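Local coordinates for protein nucleoporin nup120 (Schizosaccharomyces pombe, PDB 4GQ2) that serves as a structural constituent of the nuclear pore complex, whose nucleoporins can also act as docking partners for transiently associated nuclear transport factors, at residues Val56-Ala60 with Asn110-Asp114; Ala24-Pro28 with Ile105-Ser109; Trp368-Thr374 with His515-Leu521; Gln171-Leu175 with Val186-Asn190. One frame throughout, in Å; residues are numbered along the deposited sequence.

Contact 1. Residues Val56-Ala60 with Asn110-Asp114; sequences VAYDA and NVMKD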
loop_
_atom_site.group_PDB
_atom_site.type_symbol
_atom_site.label_atom_id
_atom_site.label_comp_id
_atom_site.label_asym_id
_atom_site.label_seq_id
_atom_site.Cartn_x
_atom_site.Cartn_y
_atom_site.Cartn_z
ATOM N N VAL A 56 17.028 7.217 -17.568
ATOM C CA VAL A 56 17.084 8.644 -17.309
ATOM C C VAL A 56 17.005 9.355 -18.645
ATOM O O VAL A 56 17.989 9.418 -19.375
ATOM C CB VAL A 56 18.375 9.043 -16.556
ATOM C CG1 VAL A 56 18.405 10.537 -16.297
ATOM C CG2 VAL A 56 18.494 8.275 -15.241
ATOM N N ALA A 57 15.819 9.875 -18.958
ATOM C CA ALA A 57 15.571 10.574 -20.212
ATOM C C ALA A 57 16.427 11.836 -20.290
ATOM O O ALA A 57 16.736 12.439 -19.260
ATOM C CB ALA A 57 14.082 10.917 -20.347
ATOM N N TYR A 58 16.826 12.217 -21.505
ATOM C CA TYR A 58 17.558 13.475 -21.711
ATOM C C TYR A 58 16.695 14.535 -22.398
ATOM O O TYR A 58 17.120 15.684 -22.567
ATOM C CB TYR A 58 18.885 13.258 -22.456
ATOM C CG TYR A 58 18.766 12.519 -23.768
ATOM C CD1 TYR A 58 18.468 13.191 -24.950
ATOM C CD2 TYR A 58 18.968 11.145 -23.828
ATOM C CE1 TYR A 58 18.363 12.511 -26.156
ATOM C CE2 TYR A 58 18.869 10.456 -25.026
ATOM C CZ TYR A 58 18.567 11.141 -26.184
ATOM O OH TYR A 58 18.467 10.445 -27.365
ATOM N N ASP A 59 15.487 14.136 -22.793
ATOM C CA ASP A 59 14.465 15.073 -23.257
ATOM C C ASP A 59 13.083 14.464 -23.055
ATOM O O ASP A 59 12.942 13.245 -23.025
ATOM C CB ASP A 59 14.682 15.450 -24.724
ATOM C CG ASP A 59 13.975 16.737 -25.106
ATOM O OD1 ASP A 59 13.530 17.470 -24.198
ATOM O OD2 ASP A 59 13.862 17.022 -26.316
ATOM N N ALA A 60 12.067 15.312 -22.919
ATOM C CA ALA A 60 10.708 14.857 -22.624
ATOM C C ALA A 60 9.712 15.987 -22.781
ATOM O O ALA A 60 10.077 17.163 -22.694
ATOM C CB ALA A 60 10.625 14.293 -21.205
ATOM N N ASN A 110 20.135 7.193 -31.674
ATOM C CA ASN A 110 19.480 8.017 -30.658
ATOM C C ASN A 110 18.674 9.174 -31.241
ATOM O O ASN A 110 19.184 9.933 -32.061
ATOM C CB ASN A 110 20.508 8.568 -29.653
ATOM C CG ASN A 110 20.828 7.588 -28.530
ATOM O OD1 ASN A 110 19.974 6.820 -28.092
ATOM N ND2 ASN A 110 22.065 7.620 -28.052
ATOM N N VAL A 111 17.416 9.304 -30.820
ATOM C CA VAL A 111 16.631 10.488 -31.149
ATOM C C VAL A 111 17.375 11.701 -30.594
ATOM O O VAL A 111 17.869 11.668 -29.470
ATOM C CB VAL A 111 15.204 10.425 -30.565
ATOM C CG1 VAL A 111 14.405 11.654 -30.968
ATOM C CG2 VAL A 111 14.486 9.163 -31.027
ATOM N N MET A 112 17.482 12.756 -31.392
ATOM C CA MET A 112 18.180 13.954 -30.946
ATOM C C MET A 112 17.313 14.773 -30.003
ATOM O O MET A 112 16.080 14.742 -30.082
ATOM C CB MET A 112 18.647 14.813 -32.134
ATOM C CG MET A 112 17.546 15.585 -32.844
ATOM S SD MET A 112 18.204 16.869 -33.928
ATOM C CE MET A 112 16.748 17.882 -34.212
ATOM N N LYS A 113 17.978 15.495 -29.109
ATOM C CA LYS A 113 17.341 16.457 -28.233
ATOM C C LYS A 113 16.560 17.451 -29.096
ATOM O O LYS A 113 17.033 17.875 -30.160
ATOM C CB LYS A 113 18.423 17.154 -27.397
ATOM C CG LYS A 113 17.960 18.347 -26.580
ATOM C CD LYS A 113 17.596 17.970 -25.153
ATOM C CE LYS A 113 17.425 19.209 -24.280
ATOM N NZ LYS A 113 16.150 19.931 -24.564
ATOM N N ASP A 114 15.349 17.789 -28.660
ATOM C CA ASP A 114 14.438 18.632 -29.443
ATOM C C ASP A 114 14.071 17.962 -30.764
ATOM O O ASP A 114 13.616 18.626 -31.698
ATOM C CB ASP A 114 15.049 20.016 -29.699
ATOM C CG ASP A 114 15.525 20.679 -28.431
ATOM O OD1 ASP A 114 14.678 21.148 -27.653
ATOM O OD2 ASP A 114 16.747 20.729 -28.207
HETATM O O HOH W 1 16.573 7.766 -28.220
#
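The hydroxyl of Tyr-58 reaches the main chain of residues 110-114, Tyr-58 OH donating to Val-111 O over 2.5 Å within the plane of that carbonyl. Val-111 O in turn lies at the edge of the phenol ring, in its plane, and CB of Asn-110 rests against the same hydroxyl. A water held by Val-111 N adds a weak bond to Tyr-58 OH. Asp-59 divides its two oxygens between tasks. Its OD2 accepts the backbone N of Asp-114 at 2.9 Å, on the anti side and 34° out of the carboxylate plane, while OD1 forms a long salt bridge of 3.6 Å with Lys-113 NZ. The network gathers where strand 59-64, an edge strand of one sheet of the beta-propeller, meets the corner at which the chain leaves strand 111-112 for the next sheet, beginning at 115-121. Were Asp-59 replaced by an alanine, the N-H of Asp-114 would probably lose its acceptor at this corner and Lys-113 an acidic partner. Lys-113 NZ also makes a long salt bridge to Asp-114 OD1. The bend at chi2 (94°) lays Lys-113 CD 3.5 Å from Tyr-58 O, and a second bend at chi4 turns NZ toward the two aspartates. Further out, the backbone of Tyr-58 and Asp-59 is hydrogen-bonded to Ile-78 of strand 73-79, and Asn-110 OD1 takes a weak bond from Arg-82 N.

Contact 2. Residues Ala24-Pro28 with Ile105-Ser109; sequences ALWVP and IHFPS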
loop_
_atom_site.group_PDB
_atom_site.type_symbol
_atom_site.label_atom_id
_atom_site.label_comp_id
_atom_site.label_asym_id
_atom_site.label_seq_id
_atom_site.Cartn_x
_atom_site.Cartn_y
_atom_site.Cartn_z
ATOM N N ALA A 24 6.160 -3.018 -27.840
ATOM C CA ALA A 24 7.509 -2.752 -28.316
ATOM C C ALA A 24 7.507 -2.696 -29.839
ATOM O O ALA A 24 7.020 -3.618 -30.500
ATOM C CB ALA A 24 8.458 -3.825 -27.822
ATOM N N LEU A 25 8.028 -1.603 -30.389
ATOM C CA LEU A 25 8.104 -1.431 -31.835
ATOM C C LEU A 25 9.517 -1.094 -32.294
ATOM O O LEU A 25 10.280 -0.458 -31.562
ATOM C CB LEU A 25 7.165 -0.325 -32.284
ATOM C CG LEU A 25 5.682 -0.392 -31.943
ATOM C CD1 LEU A 25 4.969 0.780 -32.610
ATOM C CD2 LEU A 25 5.093 -1.717 -32.401
ATOM N N TRP A 26 9.851 -1.531 -33.506
ATOM C CA TRP A 26 11.117 -1.195 -34.164
ATOM C C TRP A 26 10.828 -0.523 -35.467
ATOM O O TRP A 26 10.070 -1.052 -36.289
ATOM C CB TRP A 26 11.942 -2.448 -34.429
ATOM C CG TRP A 26 12.622 -3.000 -33.205
ATOM C CD1 TRP A 26 13.963 -2.871 -32.848
ATOM C CD2 TRP A 26 12.014 -3.785 -32.121
ATOM N NE1 TRP A 26 14.219 -3.506 -31.657
ATOM C CE2 TRP A 26 13.094 -4.075 -31.167
ATOM C CE3 TRP A 26 10.732 -4.259 -31.855
ATOM C CZ2 TRP A 26 12.876 -4.809 -30.009
ATOM C CZ3 TRP A 26 10.527 -5.003 -30.685
ATOM C CH2 TRP A 26 11.575 -5.272 -29.785
ATOM N N VAL A 27 11.424 0.653 -35.670
ATOM C CA VAL A 27 11.308 1.359 -36.949
ATOM C C VAL A 27 12.036 0.549 -38.034
ATOM O O VAL A 27 13.028 -0.129 -37.728
ATOM C CB VAL A 27 11.838 2.815 -36.873
ATOM C CG1 VAL A 27 11.057 3.617 -35.840
ATOM C CG2 VAL A 27 13.326 2.855 -36.560
ATOM N N PRO A 28 11.527 0.577 -39.285
ATOM C CA PRO A 28 12.179 -0.153 -40.380
ATOM C C PRO A 28 13.658 0.219 -40.519
ATOM O O PRO A 28 14.006 1.402 -40.441
ATOM C CB PRO A 28 11.395 0.304 -41.614
ATOM C CG PRO A 28 10.042 0.624 -41.085
ATOM C CD PRO A 28 10.288 1.238 -39.737
ATOM N N ILE A 105 9.353 2.531 -28.585
ATOM C CA ILE A 105 9.791 2.539 -29.971
ATOM C C ILE A 105 11.309 2.538 -29.996
ATOM O O ILE A 105 11.942 3.400 -29.395
ATOM C CB ILE A 105 9.236 3.775 -30.712
ATOM C CG1 ILE A 105 7.706 3.734 -30.699
ATOM C CG2 ILE A 105 9.752 3.831 -32.143
ATOM C CD1 ILE A 105 7.010 5.032 -31.045
ATOM N N HIS A 106 11.888 1.558 -30.680
ATOM C CA HIS A 106 13.342 1.448 -30.797
ATOM C C HIS A 106 13.803 2.014 -32.101
ATOM O O HIS A 106 13.127 1.872 -33.129
ATOM C CB HIS A 106 13.806 0.002 -30.696
ATOM C CG HIS A 106 13.360 -0.699 -29.442
ATOM N ND1 HIS A 106 14.153 -0.815 -28.358
ATOM C CD2 HIS A 106 12.163 -1.341 -29.129
ATOM C CE1 HIS A 106 13.498 -1.495 -27.399
ATOM N NE2 HIS A 106 12.278 -1.814 -27.872
ATOM N N PHE A 107 14.970 2.657 -32.051
ATOM C CA PHE A 107 15.586 3.318 -33.191
ATOM C C PHE A 107 16.993 2.769 -33.394
ATOM O O PHE A 107 17.590 2.260 -32.442
ATOM C CB PHE A 107 15.657 4.825 -32.941
ATOM C CG PHE A 107 14.325 5.512 -32.989
ATOM C CD1 PHE A 107 13.503 5.549 -31.865
ATOM C CD2 PHE A 107 13.890 6.130 -34.158
ATOM C CE1 PHE A 107 12.275 6.188 -31.911
ATOM C CE2 PHE A 107 12.658 6.769 -34.211
ATOM C CZ PHE A 107 11.850 6.797 -33.086
ATOM N N PRO A 108 17.524 2.861 -34.634
ATOM C CA PRO A 108 18.895 2.416 -34.917
ATOM C C PRO A 108 19.924 3.426 -34.429
ATOM O O PRO A 108 21.111 3.100 -34.316
ATOM C CB PRO A 108 18.941 2.329 -36.450
ATOM C CG PRO A 108 17.554 2.582 -36.939
ATOM C CD PRO A 108 16.848 3.336 -35.854
ATOM N N SER A 109 19.458 4.644 -34.157
ATOM C CA SER A 109 20.282 5.722 -33.617
ATOM C C SER A 109 19.461 6.562 -32.638
ATOM O O SER A 109 18.238 6.640 -32.769
ATOM C CB SER A 109 20.795 6.594 -34.760
ATOM O OG SER A 109 21.193 7.869 -34.299
#
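Trp-26 and His-106 point the same way from neighbouring strands and lie side by side, the aromatic part of this contact. The indole six-membered ring and the imidazole form an offset stack, centroids 4.3 Å apart and planes at 12°, in which CD2 of His-106 lies over the indole face. Beside it, His-106 CB sits over the five-membered ring of Trp-26 in a CH-pi contact. With a lysine in place of His-106 the indole has no flat partner here, and Trp-26 would probably be freer to turn. Among polar contacts, two backbone bonds fix the register: His-106 N gives to Leu-25 O at 2.7 Å, and Val-27 N to His-106 O at 3.3 Å. Leu-25 O also lies at the edge of the imidazole, in its plane, 3.2 Å from His-106 CD2. The apolar group centres on Val-27, whose two methyls work separately. With chi1 at -60°, CG1 is directed over the face of Phe-107 and comes 3.9 Å from Ile-105 CG2, whereas CG2 meets Pro-108 CD at 3.6 Å. Leu-25 and Ile-105 occupy the sheet face turned from the stacked rings, Leu-25 packing on Leu-155 and Trp-159. The parallel bridges Leu-25 to Ile-105 and Trp-26 to His-106 thus add strand 21-26 to strand 101-106, extending by a parallel fifth member the four-stranded antiparallel meander characteristic of a beta-propeller blade.

Contact 3. Residues Trp368-Thr374 with His515-Leu521; sequences WKSNLNT and HFGDEIL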
loop_
_atom_site.group_PDB
_atom_site.type_symbol
_atom_site.label_atom_id
_atom_site.label_comp_id
_atom_site.label_asym_id
_atom_site.label_seq_id
_atom_site.Cartn_x
_atom_site.Cartn_y
_atom_site.Cartn_z
ATOM N N TRP A 368 13.072 26.316 -13.153
ATOM C CA TRP A 368 14.490 26.581 -12.954
ATOM C C TRP A 368 15.234 25.334 -12.605
ATOM O O TRP A 368 14.723 24.473 -11.891
ATOM C CB TRP A 368 14.689 27.640 -11.874
ATOM C CG TRP A 368 14.086 28.959 -12.273
ATOM C CD1 TRP A 368 12.839 29.463 -11.921
ATOM C CD2 TRP A 368 14.669 29.970 -13.165
ATOM N NE1 TRP A 368 12.625 30.689 -12.501
ATOM C CE2 TRP A 368 13.681 31.053 -13.258
ATOM C CE3 TRP A 368 15.874 30.091 -13.858
ATOM C CZ2 TRP A 368 13.907 32.194 -14.021
ATOM C CZ3 TRP A 368 16.091 31.244 -14.626
ATOM C CH2 TRP A 368 15.129 32.271 -14.703
ATOM N N LYS A 369 16.464 25.250 -13.092
ATOM C CA LYS A 369 17.272 24.043 -13.009
ATOM C C LYS A 369 18.625 24.355 -12.386
ATOM O O LYS A 369 19.212 25.406 -12.652
ATOM C CB LYS A 369 17.455 23.477 -14.422
ATOM C CG LYS A 369 18.351 22.257 -14.560
ATOM C CD LYS A 369 18.437 21.837 -16.022
ATOM C CE LYS A 369 18.939 20.408 -16.164
ATOM N NZ LYS A 369 18.366 19.731 -17.370
ATOM N N SER A 370 19.100 23.441 -11.543
ATOM C CA SER A 370 20.455 23.495 -11.015
ATOM C C SER A 370 20.920 22.076 -10.747
ATOM O O SER A 370 20.690 21.530 -9.661
ATOM C CB SER A 370 20.517 24.331 -9.736
ATOM O OG SER A 370 21.863 24.542 -9.344
ATOM N N ASN A 371 21.580 21.487 -11.741
ATOM C CA ASN A 371 21.900 20.065 -11.727
ATOM C C ASN A 371 20.573 19.344 -11.457
ATOM O O ASN A 371 19.612 19.536 -12.195
ATOM C CB ASN A 371 22.960 19.746 -10.659
ATOM C CG ASN A 371 24.309 20.364 -10.973
ATOM O OD1 ASN A 371 24.794 20.274 -12.099
ATOM N ND2 ASN A 371 24.929 20.987 -9.971
ATOM N N LEU A 372 20.532 18.502 -10.428
ATOM C CA LEU A 372 19.329 17.751 -10.077
ATOM C C LEU A 372 18.308 18.481 -9.199
ATOM O O LEU A 372 17.338 17.877 -8.736
ATOM C CB LEU A 372 19.747 16.435 -9.412
ATOM C CG LEU A 372 20.637 15.488 -10.213
ATOM C CD1 LEU A 372 21.044 14.313 -9.340
ATOM C CD2 LEU A 372 19.925 15.001 -11.470
ATOM N N ASN A 373 18.537 19.770 -8.969
ATOM C CA ASN A 373 17.623 20.601 -8.189
ATOM C C ASN A 373 16.700 21.389 -9.101
ATOM O O ASN A 373 17.067 21.699 -10.235
ATOM C CB ASN A 373 18.408 21.567 -7.293
ATOM C CG ASN A 373 19.042 20.878 -6.099
ATOM O OD1 ASN A 373 20.252 20.955 -5.904
ATOM N ND2 ASN A 373 18.227 20.202 -5.292
ATOM N N THR A 374 15.518 21.740 -8.594
ATOM C CA THR A 374 14.478 22.354 -9.415
ATOM C C THR A 374 13.600 23.337 -8.627
ATOM O O THR A 374 13.193 23.050 -7.500
ATOM C CB THR A 374 13.571 21.261 -10.029
ATOM O OG1 THR A 374 14.378 20.281 -10.699
ATOM C CG2 THR A 374 12.585 21.857 -11.019
ATOM N N HIS A 515 17.405 9.519 -7.960
ATOM C CA HIS A 515 17.538 10.965 -7.914
ATOM C C HIS A 515 18.040 11.553 -9.207
ATOM O O HIS A 515 17.746 12.705 -9.519
ATOM C CB HIS A 515 18.412 11.384 -6.733
ATOM C CG HIS A 515 18.402 12.864 -6.469
ATOM N ND1 HIS A 515 17.267 13.602 -6.506
ATOM C CD2 HIS A 515 19.436 13.743 -6.156
ATOM C CE1 HIS A 515 17.561 14.886 -6.231
ATOM N NE2 HIS A 515 18.890 14.973 -6.018
ATOM N N PHE A 516 18.774 10.767 -9.989
ATOM C CA PHE A 516 19.140 11.179 -11.350
ATOM C C PHE A 516 17.899 11.408 -12.216
ATOM O O PHE A 516 17.904 12.264 -13.101
ATOM C CB PHE A 516 20.084 10.156 -12.004
ATOM C CG PHE A 516 21.462 10.134 -11.400
ATOM C CD1 PHE A 516 22.336 11.215 -11.569
ATOM C CD2 PHE A 516 21.894 9.038 -10.654
ATOM C CE1 PHE A 516 23.602 11.206 -10.998
ATOM C CE2 PHE A 516 23.165 9.020 -10.089
ATOM C CZ PHE A 516 24.018 10.106 -10.261
ATOM N N GLY A 517 16.834 10.650 -11.948
ATOM C CA GLY A 517 15.563 10.821 -12.646
ATOM C C GLY A 517 14.787 12.080 -12.272
ATOM O O GLY A 517 13.747 12.379 -12.877
ATOM N N ASP A 518 15.286 12.818 -11.283
ATOM C CA ASP A 518 14.631 14.050 -10.816
ATOM C C ASP A 518 15.009 15.303 -11.607
ATOM O O ASP A 518 14.445 16.377 -11.374
ATOM C CB ASP A 518 14.879 14.264 -9.322
ATOM C CG ASP A 518 14.258 13.170 -8.473
ATOM O OD1 ASP A 518 13.155 12.696 -8.822
ATOM O OD2 ASP A 518 14.873 12.775 -7.464
ATOM N N GLU A 519 15.945 15.165 -12.544
ATOM C CA GLU A 519 16.323 16.277 -13.408
ATOM C C GLU A 519 15.117 16.787 -14.203
ATOM O O GLU A 519 14.432 16.013 -14.867
ATOM C CB GLU A 519 17.445 15.849 -14.357
ATOM C CG GLU A 519 17.971 16.962 -15.255
ATOM C CD GLU A 519 19.276 16.599 -15.946
ATOM O OE1 GLU A 519 19.709 15.429 -15.854
ATOM O OE2 GLU A 519 19.871 17.486 -16.589
ATOM N N ILE A 520 14.862 18.088 -14.120
ATOM C CA ILE A 520 13.791 18.727 -14.882
ATOM C C ILE A 520 14.186 18.761 -16.358
ATOM O O ILE A 520 15.373 18.804 -16.677
ATOM C CB ILE A 520 13.474 20.142 -14.320
ATOM C CG1 ILE A 520 12.286 20.791 -15.032
ATOM C CG2 ILE A 520 14.694 21.060 -14.388
ATOM C CD1 ILE A 520 10.946 20.186 -14.703
ATOM N N LEU A 521 13.201 18.710 -17.256
ATOM C CA LEU A 521 13.480 18.698 -18.695
ATOM C C LEU A 521 12.577 19.647 -19.458
ATOM O O LEU A 521 13.035 20.364 -20.347
ATOM C CB LEU A 521 13.364 17.287 -19.287
ATOM C CG LEU A 521 14.233 16.172 -18.701
ATOM C CD1 LEU A 521 13.841 14.828 -19.306
ATOM C CD2 LEU A 521 15.716 16.438 -18.912
HETATM O O HOH W 2 16.639 19.542 -12.200
#
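Leu-372 and Glu-519 bring their CA atoms to 4.7 Å where a hairpin turn meets the chain running from helix 492-515 into strand 520-525. The hairpin closes through a type II' turn from Ser-370 to Asn-373, whose end residues exchange two backbone bonds; Asn-371, with phi 52° and psi -125°, takes the first of its two central positions. One water joins the backbones, donating to Asn-371 O and accepting from Ile-520 N, and it also lies 2.8 Å from Thr-374 OG1.

Among side chains, Lys-369 carries the polar part. Its CG stands anti to the backbone N (chi1 176°), and the chain, straight as far as CE and bent at its last torsion, passes Ile-520 CG2 before NZ bonds twice: to Glu-519 OE2 at 2.8 Å in a salt bridge, on the anti side of the carboxylate, and to Ile-520 O at 3.2 Å. These grips fix the ammonium between an acid and a carbonyl. Leu-372 supplies the apolar part, its CD1 lying 3.6 Å from His-515 CD2 and 4.0 Å from Phe-516 CD1, while its CB makes an off-centre CH-pi contact with the imidazole. His-515 is held in rotation by ND1, which donates at 2.7 Å to the anti lone pair of Asp-518 OD2, and Asp-518 OD1 is bridged to Lys-539.

The hairpin belongs to the antiparallel meander of strands 346-354 to 390-395, whereas strand 520-525 opens a group of three that the N-terminal strand 3-11 completes, an arrangement consistent with the velcro closure of a beta-propeller.

Contact 4. Residues Gln171-Leu175 with Val186-Asn190; sequences QKPDL and VSFFN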
loop_
_atom_site.group_PDB
_atom_site.type_symbol
_atom_site.label_atom_id
_atom_site.label_comp_id
_atom_site.label_asym_id
_atom_site.label_seq_id
_atom_site.Cartn_x
_atom_site.Cartn_y
_atom_site.Cartn_z
ATOM N N GLN A 171 24.031 19.654 -43.572
ATOM C CA GLN A 171 23.648 20.541 -42.487
ATOM C C GLN A 171 23.113 19.720 -41.310
ATOM O O GLN A 171 22.483 18.679 -41.507
ATOM C CB GLN A 171 22.608 21.551 -42.991
ATOM C CG GLN A 171 23.105 22.458 -44.118
ATOM C CD GLN A 171 21.988 23.228 -44.818
ATOM O OE1 GLN A 171 21.063 22.637 -45.379
ATOM N NE2 GLN A 171 22.083 24.557 -44.805
ATOM N N LYS A 172 23.379 20.178 -40.088
ATOM C CA LYS A 172 22.961 19.447 -38.887
ATOM C C LYS A 172 21.624 19.958 -38.337
ATOM O O LYS A 172 21.545 21.104 -37.888
ATOM C CB LYS A 172 24.046 19.505 -37.804
ATOM C CG LYS A 172 23.845 18.507 -36.676
ATOM C CD LYS A 172 25.007 18.522 -35.697
ATOM C CE LYS A 172 24.803 17.495 -34.597
ATOM N NZ LYS A 172 26.014 17.382 -33.742
ATOM N N PRO A 173 20.573 19.105 -38.367
ATOM C CA PRO A 173 19.251 19.492 -37.870
ATOM C C PRO A 173 19.316 19.780 -36.377
ATOM O O PRO A 173 19.993 19.061 -35.637
ATOM C CB PRO A 173 18.387 18.251 -38.149
ATOM C CG PRO A 173 19.133 17.480 -39.187
ATOM C CD PRO A 173 20.577 17.710 -38.843
ATOM N N ASP A 174 18.632 20.838 -35.951
ATOM C CA ASP A 174 18.780 21.347 -34.598
ATOM C C ASP A 174 17.440 21.514 -33.870
ATOM O O ASP A 174 17.253 20.989 -32.776
ATOM C CB ASP A 174 19.547 22.671 -34.629
ATOM C CG ASP A 174 20.073 23.072 -33.267
ATOM O OD1 ASP A 174 20.759 22.250 -32.613
ATOM O OD2 ASP A 174 19.809 24.219 -32.858
ATOM N N LEU A 175 16.516 22.249 -34.476
ATOM C CA LEU A 175 15.202 22.452 -33.879
ATOM C C LEU A 175 14.104 22.106 -34.874
ATOM O O LEU A 175 14.298 22.231 -36.086
ATOM C CB LEU A 175 15.043 23.890 -33.374
ATOM C CG LEU A 175 15.973 24.380 -32.252
ATOM C CD1 LEU A 175 15.932 25.898 -32.144
ATOM C CD2 LEU A 175 15.626 23.741 -30.914
ATOM N N VAL A 186 12.494 22.457 -40.034
ATOM C CA VAL A 186 13.693 22.023 -39.335
ATOM C C VAL A 186 14.782 23.068 -39.564
ATOM O O VAL A 186 15.128 23.378 -40.703
ATOM C CB VAL A 186 14.166 20.638 -39.837
ATOM C CG1 VAL A 186 15.447 20.205 -39.141
ATOM C CG2 VAL A 186 13.077 19.593 -39.650
ATOM N N SER A 187 15.304 23.623 -38.475
ATOM C CA SER A 187 16.396 24.588 -38.550
ATOM C C SER A 187 17.722 23.888 -38.300
ATOM O O SER A 187 17.768 22.823 -37.667
ATOM C CB SER A 187 16.192 25.725 -37.542
ATOM O OG SER A 187 16.294 25.260 -36.208
ATOM N N PHE A 188 18.801 24.495 -38.785
ATOM C CA PHE A 188 20.111 23.861 -38.726
ATOM C C PHE A 188 21.060 24.551 -37.763
ATOM O O PHE A 188 20.985 25.762 -37.569
ATOM C CB PHE A 188 20.715 23.745 -40.127
ATOM C CG PHE A 188 19.854 22.974 -41.087
ATOM C CD1 PHE A 188 19.832 21.580 -41.058
ATOM C CD2 PHE A 188 19.049 23.639 -42.009
ATOM C CE1 PHE A 188 19.035 20.868 -41.941
ATOM C CE2 PHE A 188 18.247 22.929 -42.894
ATOM C CZ PHE A 188 18.243 21.543 -42.861
ATOM N N PHE A 189 21.952 23.762 -37.169
ATOM C CA PHE A 189 22.833 24.233 -36.107
ATOM C C PHE A 189 23.716 25.410 -36.525
ATOM O O PHE A 189 23.909 26.346 -35.743
ATOM C CB PHE A 189 23.703 23.086 -35.579
ATOM C CG PHE A 189 24.617 23.495 -34.465
ATOM C CD1 PHE A 189 24.187 23.444 -33.145
ATOM C CD2 PHE A 189 25.898 23.960 -34.734
ATOM C CE1 PHE A 189 25.022 23.837 -32.113
ATOM C CE2 PHE A 189 26.739 24.357 -33.709
ATOM C CZ PHE A 189 26.302 24.293 -32.395
ATOM N N ASN A 190 24.253 25.350 -37.746
ATOM C CA ASN A 190 25.163 26.386 -38.246
ATOM C C ASN A 190 24.447 27.487 -39.036
ATOM O O ASN A 190 25.086 28.374 -39.600
ATOM C CB ASN A 190 26.306 25.765 -39.068
ATOM C CG ASN A 190 27.133 24.767 -38.267
ATOM O OD1 ASN A 190 26.657 23.692 -37.911
ATOM N ND2 ASN A 190 28.380 25.117 -37.991
HETATM O O HOH W 3 24.411 23.046 -39.421
#
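Pro-173 and Val-186 meet in the tightly packed part of this hairpin contact, Pro-173 CB lying 3.7 Å from Val-186 CG1, with the buried side chains of Ser-187 and Phe-188 beside them. Backbone bonds join the segments as well: Phe-189 N gives to Lys-172 O over 2.8 Å, and Ser-187 N to Leu-175 O over 2.9 Å. Between these bonds both Asp-174 and Leu-175 face Ser-187, a classic beta bulge. Ser-187 O takes a bond of 2.8 Å from Asp-174 N and a weak one of 3.5 Å from Leu-175 N, and the serine OG touches Leu-175 CB. Gln-171, partly exposed, lies across one face of the Phe-188 ring. Its CB sits 3.4 Å from Phe-188 CD1 in a CH-pi contact offset toward the rim, and the extended side chain carries its amide along the ring at only 17° to the ring plane, stacked.

The other side is looser. At Phe-189 the ring edge is approached, in plane, by the carboxylate of Asp-174, which is turned 86° to the ring and has OD1 3.7 Å from Phe-189 CD1. Lys-172 stretches away into solvent with an extended chain. Where the segments separate, a water accepts from both Lys-172 N and Asn-190 N, linking the two N-H groups.

Within the propeller, strand 173-178 is the edge of a four-stranded antiparallel sheet, paired with 183-188; beyond it strand 193-199 packs against Val-186 and Phe-188. Leu-175 and Ser-187 reach Met-241 of strand 238-244, in the following sheet, and Phe-189 makes a cation-pi contact with Arg-233 on the approach to that strand.

Contact 1 is the hub of the four, its centre about 15 Å from those of contacts 2 and 3 and about 16 Å from that of contact 4. It continues contact 2 along the chain, as 110-114 follows on 105-109, and both reach the same five-stranded sheet. Toward contact 3, Leu-521 CD1 packs 3.8 Å from Ala-60 CB; toward contact 4, Met-112 SD lies 3.3 Å from Pro-173 O. Contacts 2, 3 and 4 do not touch: nearest atoms are about 10 Å apart for 2 and 4, about 11 Å for 3 and 4, and about 15 Å for 2 and 3. Together they sample several sheets of the beta-propeller domain; no ligand is involved.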